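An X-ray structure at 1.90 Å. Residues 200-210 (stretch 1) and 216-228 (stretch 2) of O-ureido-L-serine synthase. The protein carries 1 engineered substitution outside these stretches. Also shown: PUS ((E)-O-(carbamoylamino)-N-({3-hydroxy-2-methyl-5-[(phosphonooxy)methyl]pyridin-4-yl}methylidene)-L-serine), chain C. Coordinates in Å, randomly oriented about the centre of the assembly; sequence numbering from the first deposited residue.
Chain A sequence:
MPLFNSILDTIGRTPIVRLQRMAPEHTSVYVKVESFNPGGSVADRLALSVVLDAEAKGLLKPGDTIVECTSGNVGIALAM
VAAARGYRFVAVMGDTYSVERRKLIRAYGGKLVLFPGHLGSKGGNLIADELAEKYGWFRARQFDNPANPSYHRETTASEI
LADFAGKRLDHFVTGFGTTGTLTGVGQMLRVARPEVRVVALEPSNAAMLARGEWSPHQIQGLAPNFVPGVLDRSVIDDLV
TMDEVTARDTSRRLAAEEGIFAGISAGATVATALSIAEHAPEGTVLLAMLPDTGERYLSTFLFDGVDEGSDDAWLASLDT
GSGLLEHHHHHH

Stretch 1, residues 200-210: ALEPSNAAMLA
Stretch 2 216-228: PHQIQGLAPNFVP

No hydrogen bond crosses between these two stretches; 504 Å² of surface is buried by packing alone, while the H217 and E202 side chains bond within their own stretch and N205 and N225 find partners elsewhere in the structure. The most telling case is H217, an imidazole bonded to backbone of its own stretch at both nitrogens, with P203 over one face. I219 N donates to H217 ND1 at 3.1 Å, and H217 NE2 donates weakly to L222 O at 2.8 Å. With chi1 at 59° (p) and chi2 at 93°, the ring lies under P203, whose CG sits 3.9 Å from the ring centroid and 16° off its normal, a CH-pi contact over the face.

Stretch 1 arrives as a strand, 200-203, leaves it through a type I turn from P203 to A206, closed by A206 N to P203 O at 2.9 Å, and reaches a weakly bonded helix at about 208-210. Stretch 2 has no regular helix or strand; a type II turn from I219 to L222, closed by L222 N to I219 O at 3.1 Å, brings its two ends, I219 and L222, both to P203. The register first runs in opposite directions, CA atoms pairing P203 with I219 at 7.1 Å and N205 with H217 at 6.7 Å, then in the same direction, A206 with A223 at 6.3 Å, M208 with N225 at 6.9 Å and L209 with V227 at 6.8 Å.

P203 (phi/psi -68/144, C-gamma exo) is the hub. Besides the imidazole, it meets I219 (m, t) through CB to CD1 at 3.9 Å, L222 (m, t) through CG to CB at 4.3 Å, and A223 through CD to CB at 3.6 Å. A compact ring suits this site because it offers carbons to four neighbours without needing a polar partner. L201 (chi1 59°, p; chi2 94°, between wells) starts sideways, but its end comes nearer, bringing CD1 to 4.4 Å from L222 CD1. All these residues are buried except H217, which is partly exposed.

Small residues accompany the next close approach. A206 CB and A223 CB meet at 3.7 Å, both pointing toward the opposing stretch, while A206 CB also lies 3.8 Å from H217 CD2. A223 adopts positive phi (42/82). N205, chi1 42°, puts ND2 3.4 Å from H217 CB, but that nitrogen finds its hydrogen bond elsewhere in the structure.

Farther along, M208 (t, p, chi3 -111°) lies against backbone: its CG is 4.1 Å from both P224 O and F226 N, and its SD 4.2 Å from N225 C. A flexible thioether can follow such a surface while P224, N225 and F226 point their CB atoms away. L209 (t, p) ends the seam with CD1 4.4 Å from V227 CG1. E202 OE1 accepts from L209 N and OE2 from A210 N, both at 2.9 Å.

Within the turn, G221 at 109/-24 calls for glycine: a CB would jam against the preceding carbonyl and clash with PUS C3. G221 O accepts from PUS NZ2 at 2.9 Å.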

ATOM      1  N   ALA A 200      22.014  18.769  -8.638  1.00 19.92           N
ATOM      2  CA  ALA A 200      22.979  17.927  -7.925  1.00 22.08           C
ATOM      3  C   ALA A 200      23.949  18.810  -7.155  1.00 22.90           C
ATOM      4  O   ALA A 200      24.614  19.667  -7.733  1.00 21.96           O
ATOM      5  CB  ALA A 200      23.750  17.038  -8.909  1.00 22.47           C
ATOM      6  N   LEU A 201      24.024  18.611  -5.847  1.00 20.71           N
ATOM      7  CA  LEU A 201      24.924  19.417  -5.041  1.00 22.97           C
ATOM      8  C   LEU A 201      26.146  18.627  -4.599  1.00 21.07           C
ATOM      9  O   LEU A 201      26.136  17.396  -4.589  1.00 21.40           O
ATOM     10  CB  LEU A 201      24.188  19.960  -3.810  1.00 23.43           C
ATOM     11  CG  LEU A 201      23.580  18.916  -2.871  1.00 26.28           C
ATOM     12  CD1 LEU A 201      24.561  18.596  -1.754  1.00 27.91           C
ATOM     13  CD2 LEU A 201      22.275  19.447  -2.297  1.00 26.90           C
ATOM     14  N   GLU A 202      27.203  19.353  -4.254  1.00 19.36           N
ATOM     15  CA  GLU A 202      28.434  18.760  -3.764  1.00 21.13           C
ATOM     16  C   GLU A 202      28.795  19.568  -2.521  1.00 24.33           C
ATOM     17  O   GLU A 202      28.332  20.699  -2.358  1.00 21.99           O
ATOM     18  CB  GLU A 202      29.564  18.900  -4.788  1.00 20.96           C
ATOM     19  CG  GLU A 202      29.174  18.658  -6.226  1.00 18.20           C
ATOM     20  CD  GLU A 202      30.388  18.679  -7.143  1.00 24.61           C
ATOM     21  OE1 GLU A 202      31.151  17.688  -7.137  1.00 23.43           O
ATOM     22  OE2 GLU A 202      30.587  19.686  -7.860  1.00 24.39           O
ATOM     23  N   PRO A 203      29.601  18.992  -1.617  1.00 23.71           N
ATOM     24  CA  PRO A 203      29.968  19.755  -0.420  1.00 24.74           C
ATOM     25  C   PRO A 203      30.855  20.920  -0.848  1.00 25.90           C
ATOM     26  O   PRO A 203      31.648  20.787  -1.785  1.00 28.34           O
ATOM     27  CB  PRO A 203      30.723  18.744   0.452  1.00 23.50           C
ATOM     28  CG  PRO A 203      30.402  17.383  -0.141  1.00 25.78           C
ATOM     29  CD  PRO A 203      30.181  17.638  -1.612  1.00 25.30           C
ATOM     30  N   SER A 204      30.710  22.061  -0.179  1.00 25.38           N
ATOM     31  CA  SER A 204      31.503  23.245  -0.500  1.00 26.52           C
ATOM     32  C   SER A 204      32.988  22.906  -0.556  1.00 25.04           C
ATOM     33  O   SER A 204      33.726  23.448  -1.378  1.00 22.72           O
ATOM     34  CB  SER A 204      31.301  24.335   0.557  1.00 26.95           C
ATOM     35  OG  SER A 204      29.976  24.836   0.552  1.00 37.44           O
ATOM     36  N   ASN A 205      33.417  22.011   0.330  1.00 22.58           N
ATOM     37  CA  ASN A 205      34.823  21.622   0.407  1.00 22.40           C
ATOM     38  C   ASN A 205      35.200  20.367  -0.384  1.00 21.95           C
ATOM     39  O   ASN A 205      36.311  19.857  -0.252  1.00 23.62           O
ATOM     40  CB  ASN A 205      35.241  21.454   1.876  1.00 18.95           C
ATOM     41  CG  ASN A 205      34.188  20.745   2.721  1.00 22.42           C
ATOM     42  OD1 ASN A 205      33.047  20.559   2.300  1.00 21.82           O
ATOM     43  ND2 ASN A 205      34.576  20.348   3.931  1.00 20.68           N
ATOM     44  N   ALA A 206      34.289  19.872  -1.211  1.00 20.41           N
ATOM     45  CA  ALA A 206      34.590  18.683  -2.004  1.00 23.03           C
ATOM     46  C   ALA A 206      33.898  18.734  -3.358  1.00 22.38           C
ATOM     47  O   ALA A 206      33.238  17.777  -3.776  1.00 25.00           O
ATOM     48  CB  ALA A 206      34.182  17.424  -1.239  1.00 25.32           C
ATOM     49  N   ALA A 207      34.054  19.862  -4.044  1.00 23.15           N
ATOM     50  CA  ALA A 207      33.456  20.050  -5.362  1.00 22.12           C
ATOM     51  C   ALA A 207      34.333  19.350  -6.395  1.00 23.78           C
ATOM     52  O   ALA A 207      35.028  19.993  -7.189  1.00 23.79           O
ATOM     53  CB  ALA A 207      33.340  21.531  -5.673  1.00 20.77           C
ATOM     54  N   MET A 208      34.299  18.023  -6.358  1.00 23.91           N
ATOM     55  CA  MET A 208      35.082  17.185  -7.259  1.00 27.55           C
ATOM     56  C   MET A 208      34.637  17.302  -8.717  1.00 28.28           C
ATOM     57  O   MET A 208      35.464  17.438  -9.616  1.00 29.58           O
ATOM     58  CB  MET A 208      34.987  15.723  -6.800  1.00 29.05           C
ATOM     59  CG  MET A 208      35.945  14.764  -7.494  1.00 36.60           C
ATOM     60  SD  MET A 208      37.669  15.084  -7.078  1.00 42.08           S
ATOM     61  CE  MET A 208      38.273  15.683  -8.619  1.00 43.03           C
ATOM     62  N   LEU A 209      33.332  17.251  -8.950  1.00 28.65           N
ATOM     63  CA  LEU A 209      32.795  17.330 -10.304  1.00 28.41           C
ATOM     64  C   LEU A 209      32.825  18.739 -10.885  1.00 29.00           C
ATOM     65  O   LEU A 209      33.125  18.925 -12.066  1.00 28.76           O
ATOM     66  CB  LEU A 209      31.359  16.802 -10.323  1.00 26.63           C
ATOM     67  CG  LEU A 209      30.664  16.634 -11.673  1.00 25.79           C
ATOM     68  CD1 LEU A 209      31.475  15.703 -12.575  1.00 26.92           C
ATOM     69  CD2 LEU A 209      29.270  16.071 -11.443  1.00 24.67           C
ATOM     70  N   ALA A 210      32.515  19.730 -10.054  1.00 28.40           N
ATOM     71  CA  ALA A 210      32.494  21.114 -10.506  1.00 29.81           C
ATOM     72  C   ALA A 210      33.885  21.696 -10.728  1.00 32.04           C
ATOM     73  O   ALA A 210      34.149  22.300 -11.772  1.00 33.63           O
ATOM     74  CB  ALA A 210      31.718  21.978  -9.512  1.00 25.79           C
ATOM     75  N   PRO A 216      38.753  15.811   2.921  1.00 20.43           N
ATOM     76  CA  PRO A 216      37.857  15.066   3.810  1.00 22.18           C
ATOM     77  C   PRO A 216      36.801  16.078   4.275  1.00 23.20           C
ATOM     78  O   PRO A 216      37.128  17.233   4.547  1.00 23.14           O
ATOM     79  CB  PRO A 216      38.771  14.614   4.948  1.00 22.18           C
ATOM     80  CG  PRO A 216      40.141  14.584   4.345  1.00 21.63           C
ATOM     81  CD  PRO A 216      40.169  15.687   3.309  1.00 18.79           C
ATOM     82  N   HIS A 217      35.542  15.661   4.344  1.00 22.60           N
ATOM     83  CA  HIS A 217      34.471  16.569   4.751  1.00 19.95           C
ATOM     84  C   HIS A 217      33.502  15.878   5.702  1.00 18.93           C
ATOM     85  O   HIS A 217      33.591  14.669   5.920  1.00 18.30           O
ATOM     86  CB  HIS A 217      33.719  17.066   3.518  1.00 20.11           C
ATOM     87  CG  HIS A 217      33.105  15.963   2.717  1.00 23.01           C
ATOM     88  ND1 HIS A 217      31.803  15.546   2.903  1.00 23.19           N
ATOM     89  CD2 HIS A 217      33.635  15.139   1.783  1.00 20.30           C
ATOM     90  CE1 HIS A 217      31.561  14.511   2.120  1.00 24.59           C
ATOM     91  NE2 HIS A 217      32.656  14.244   1.430  1.00 24.21           N
ATOM     92  N   GLN A 218      32.560  16.646   6.243  1.00 16.88           N
ATOM     93  CA  GLN A 218      31.612  16.110   7.208  1.00 20.25           C
ATOM     94  C   GLN A 218      30.248  15.654   6.698  1.00 21.11           C
ATOM     95  O   GLN A 218      29.415  15.209   7.487  1.00 19.67           O
ATOM     96  CB  GLN A 218      31.426  17.122   8.334  1.00 22.00           C
ATOM     97  CG  GLN A 218      32.747  17.555   8.936  1.00 26.59           C
ATOM     98  CD  GLN A 218      32.596  18.148  10.313  1.00 28.15           C
ATOM     99  OE1 GLN A 218      32.403  17.429  11.295  1.00 29.75           O
ATOM    100  NE2 GLN A 218      32.686  19.469  10.397  1.00 30.82           N
ATOM    101  N   ILE A 219      29.996  15.760   5.398  1.00 17.33           N
ATOM    102  CA  ILE A 219      28.699  15.309   4.906  1.00 18.80           C
ATOM    103  C   ILE A 219      28.816  13.847   4.492  1.00 18.50           C
ATOM    104  O   ILE A 219      28.745  13.496   3.314  1.00 17.57           O
ATOM    105  CB  ILE A 219      28.177  16.174   3.737  1.00 15.57           C
ATOM    106  CG1 ILE A 219      28.284  17.657   4.096  1.00 20.19           C
ATOM    107  CG2 ILE A 219      26.720  15.858   3.493  1.00 15.74           C
ATOM    108  CD1 ILE A 219      27.809  18.601   3.005  1.00 22.06           C
ATOM    109  N   GLN A 220      28.991  13.006   5.508  1.00 18.73           N
ATOM    110  CA  GLN A 220      29.160  11.567   5.356  1.00 18.41           C
ATOM    111  C   GLN A 220      28.269  10.932   4.300  1.00 20.20           C
ATOM    112  O   GLN A 220      27.048  11.087   4.317  1.00 16.30           O
ATOM    113  CB  GLN A 220      28.953  10.882   6.715  1.00 18.75           C
ATOM    114  CG  GLN A 220      29.692  11.578   7.856  1.00 19.10           C
ATOM    115  CD  GLN A 220      30.101  10.641   8.986  1.00 21.16           C
ATOM    116  OE1 GLN A 220      30.093   9.420   8.837  1.00 19.52           O
ATOM    117  NE2 GLN A 220      30.460  11.216  10.126  1.00 22.28           N
ATOM    118  N   GLY A 221      28.899  10.216   3.374  1.00 16.55           N
ATOM    119  CA  GLY A 221      28.149   9.552   2.329  1.00 16.12           C
ATOM    120  C   GLY A 221      28.334  10.206   0.974  1.00 18.32           C
ATOM    121  O   GLY A 221      28.174   9.559  -0.060  1.00 18.16           O
ATOM    122  N   LEU A 222      28.684  11.487   0.976  1.00 17.62           N
ATOM    123  CA  LEU A 222      28.871  12.213  -0.276  1.00 17.76           C
ATOM    124  C   LEU A 222      30.314  12.402  -0.704  1.00 18.57           C
ATOM    125  O   LEU A 222      31.262  12.195   0.066  1.00 15.93           O
ATOM    126  CB  LEU A 222      28.253  13.612  -0.190  1.00 18.48           C
ATOM    127  CG  LEU A 222      26.832  13.773   0.345  1.00 18.87           C
ATOM    128  CD1 LEU A 222      26.441  15.242   0.296  1.00 19.57           C
ATOM    129  CD2 LEU A 222      25.879  12.940  -0.490  1.00 18.36           C
ATOM    130  N   ALA A 223      30.434  12.810  -1.962  1.00 17.70           N
ATOM    131  CA  ALA A 223      31.681  13.155  -2.607  1.00 19.41           C
ATOM    132  C   ALA A 223      32.941  12.325  -2.402  1.00 18.05           C
ATOM    133  O   ALA A 223      33.793  12.663  -1.576  1.00 18.35           O
ATOM    134  CB  ALA A 223      31.991  14.614  -2.302  1.00 19.33           C
ATOM    135  N   PRO A 224      33.069  11.215  -3.142  1.00 19.27           N
ATOM    136  CA  PRO A 224      34.269  10.381  -3.018  1.00 19.54           C
ATOM    137  C   PRO A 224      35.369  11.170  -3.754  1.00 22.02           C
ATOM    138  O   PRO A 224      35.058  12.093  -4.513  1.00 21.83           O
ATOM    139  CB  PRO A 224      33.885   9.103  -3.750  1.00 20.20           C
ATOM    140  CG  PRO A 224      32.904   9.565  -4.786  1.00 16.58           C
ATOM    141  CD  PRO A 224      32.099  10.641  -4.092  1.00 16.71           C
ATOM    142  N   ASN A 225      36.640  10.833  -3.548  1.00 24.64           N
ATOM    143  CA  ASN A 225      37.703  11.588  -4.213  1.00 22.95           C
ATOM    144  C   ASN A 225      38.026  11.149  -5.643  1.00 23.69           C
ATOM    145  O   ASN A 225      39.192  10.987  -6.009  1.00 22.96           O
ATOM    146  CB  ASN A 225      38.981  11.589  -3.361  1.00 24.36           C
ATOM    147  CG  ASN A 225      39.390  10.203  -2.905  1.00 22.51           C
ATOM    148  OD1 ASN A 225      38.597   9.261  -2.937  1.00 20.07           O
ATOM    149  ND2 ASN A 225      40.643  10.072  -2.473  1.00 21.26           N
ATOM    150  N   PHE A 226      36.980  10.971  -6.443  1.00 21.25           N
ATOM    151  CA  PHE A 226      37.099  10.593  -7.850  1.00 22.01           C
ATOM    152  C   PHE A 226      35.702  10.681  -8.467  1.00 24.51           C
ATOM    153  O   PHE A 226      34.702  10.770  -7.743  1.00 23.57           O
ATOM    154  CB  PHE A 226      37.665   9.168  -8.004  1.00 19.94           C
ATOM    155  CG  PHE A 226      36.872   8.104  -7.277  1.00 20.54           C
ATOM    156  CD1 PHE A 226      37.316   7.595  -6.058  1.00 18.29           C
ATOM    157  CD2 PHE A 226      35.682   7.611  -7.813  1.00 19.35           C
ATOM    158  CE1 PHE A 226      36.584   6.607  -5.374  1.00 14.73           C
ATOM    159  CE2 PHE A 226      34.945   6.628  -7.140  1.00 16.84           C
ATOM    160  CZ  PHE A 226      35.401   6.126  -5.917  1.00 18.06           C
ATOM    161  N   VAL A 227      35.629  10.689  -9.796  1.00 20.89           N
ATOM    162  CA  VAL A 227      34.335  10.746 -10.475  1.00 21.18           C
ATOM    163  C   VAL A 227      33.914   9.298 -10.746  1.00 21.79           C
ATOM    164  O   VAL A 227      34.578   8.580 -11.503  1.00 19.35           O
ATOM    165  CB  VAL A 227      34.419  11.514 -11.812  1.00 19.16           C
ATOM    166  CG1 VAL A 227      33.045  11.556 -12.472  1.00 16.07           C
ATOM    167  CG2 VAL A 227      34.940  12.927 -11.575  1.00 19.52           C
ATOM    168  N   PRO A 228      32.809   8.852 -10.124  1.00 20.22           N
ATOM    169  CA  PRO A 228      32.311   7.482 -10.295  1.00 18.03           C
ATOM    170  C   PRO A 228      31.964   7.095 -11.729  1.00 17.43           C
ATOM    171  O   PRO A 228      31.412   7.894 -12.489  1.00 14.00           O
ATOM    172  CB  PRO A 228      31.088   7.419  -9.376  1.00 18.14           C
ATOM    173  CG  PRO A 228      31.254   8.570  -8.421  1.00 17.46           C
ATOM    174  CD  PRO A 228      31.950   9.634  -9.214  1.00 19.58           C
TER
HETATM  175  N   PUS C 400      26.623   6.071   0.459  1.00 20.82           N
HETATM  176  CA  PUS C 400      27.514   5.025  -0.187  1.00 22.23           C
HETATM  177  CB  PUS C 400      28.670   5.686  -1.020  1.00 21.18           C
HETATM  178  OG  PUS C 400      29.510   6.554  -0.133  1.00 24.28           O
HETATM  179  ND  PUS C 400      30.885   6.575  -0.577  1.00 25.49           N
HETATM  180  CE  PUS C 400      31.474   7.756  -0.873  1.00 24.50           C
HETATM  181  NZ2 PUS C 400      30.721   8.838  -1.141  1.00 23.66           N
HETATM  182  OZ1 PUS C 400      32.660   7.840  -0.898  1.00 25.91           O
HETATM  183  C   PUS C 400      28.119   4.137   0.922  1.00 22.51           C
HETATM  184  O   PUS C 400      27.575   4.077   1.989  1.00 22.53           O
HETATM  185  OT  PUS C 400      29.129   3.507   0.717  1.00 22.02           O
HETATM  186  C2  PUS C 400      24.158   9.258   2.342  1.00 15.85           C
HETATM  187  C3  PUS C 400      24.878   8.103   1.774  1.00 15.79           C
HETATM  188  C4  PUS C 400      25.108   8.055   0.326  1.00 17.56           C
HETATM  189  C5  PUS C 400      24.588   9.144  -0.509  1.00 19.05           C
HETATM  190  C6  PUS C 400      23.872  10.248   0.149  1.00 16.00           C
HETATM  191  C2A PUS C 400      23.940   9.363   3.825  1.00 16.63           C
HETATM  192  C4A PUS C 400      26.000   6.998  -0.288  1.00 19.39           C
HETATM  193  C5A PUS C 400      24.783   9.151  -2.018  1.00 15.90           C
HETATM  194  N1  PUS C 400      23.697  10.261   1.515  1.00 18.81           N
HETATM  195  O3  PUS C 400      25.260   7.086   2.570  1.00 17.29           O
HETATM  196  O1P PUS C 400      25.544   6.759  -3.750  1.00 16.14           O
HETATM  197  O2P PUS C 400      23.381   6.985  -4.675  1.00 15.48           O
HETATM  198  O3P PUS C 400      24.904   8.807  -4.778  1.00 17.15           O
HETATM  199  O4P PUS C 400      23.915   8.158  -2.658  1.00 16.71           O
HETATM  200  P   PUS C 400      24.443   7.678  -3.969  1.00 17.48           P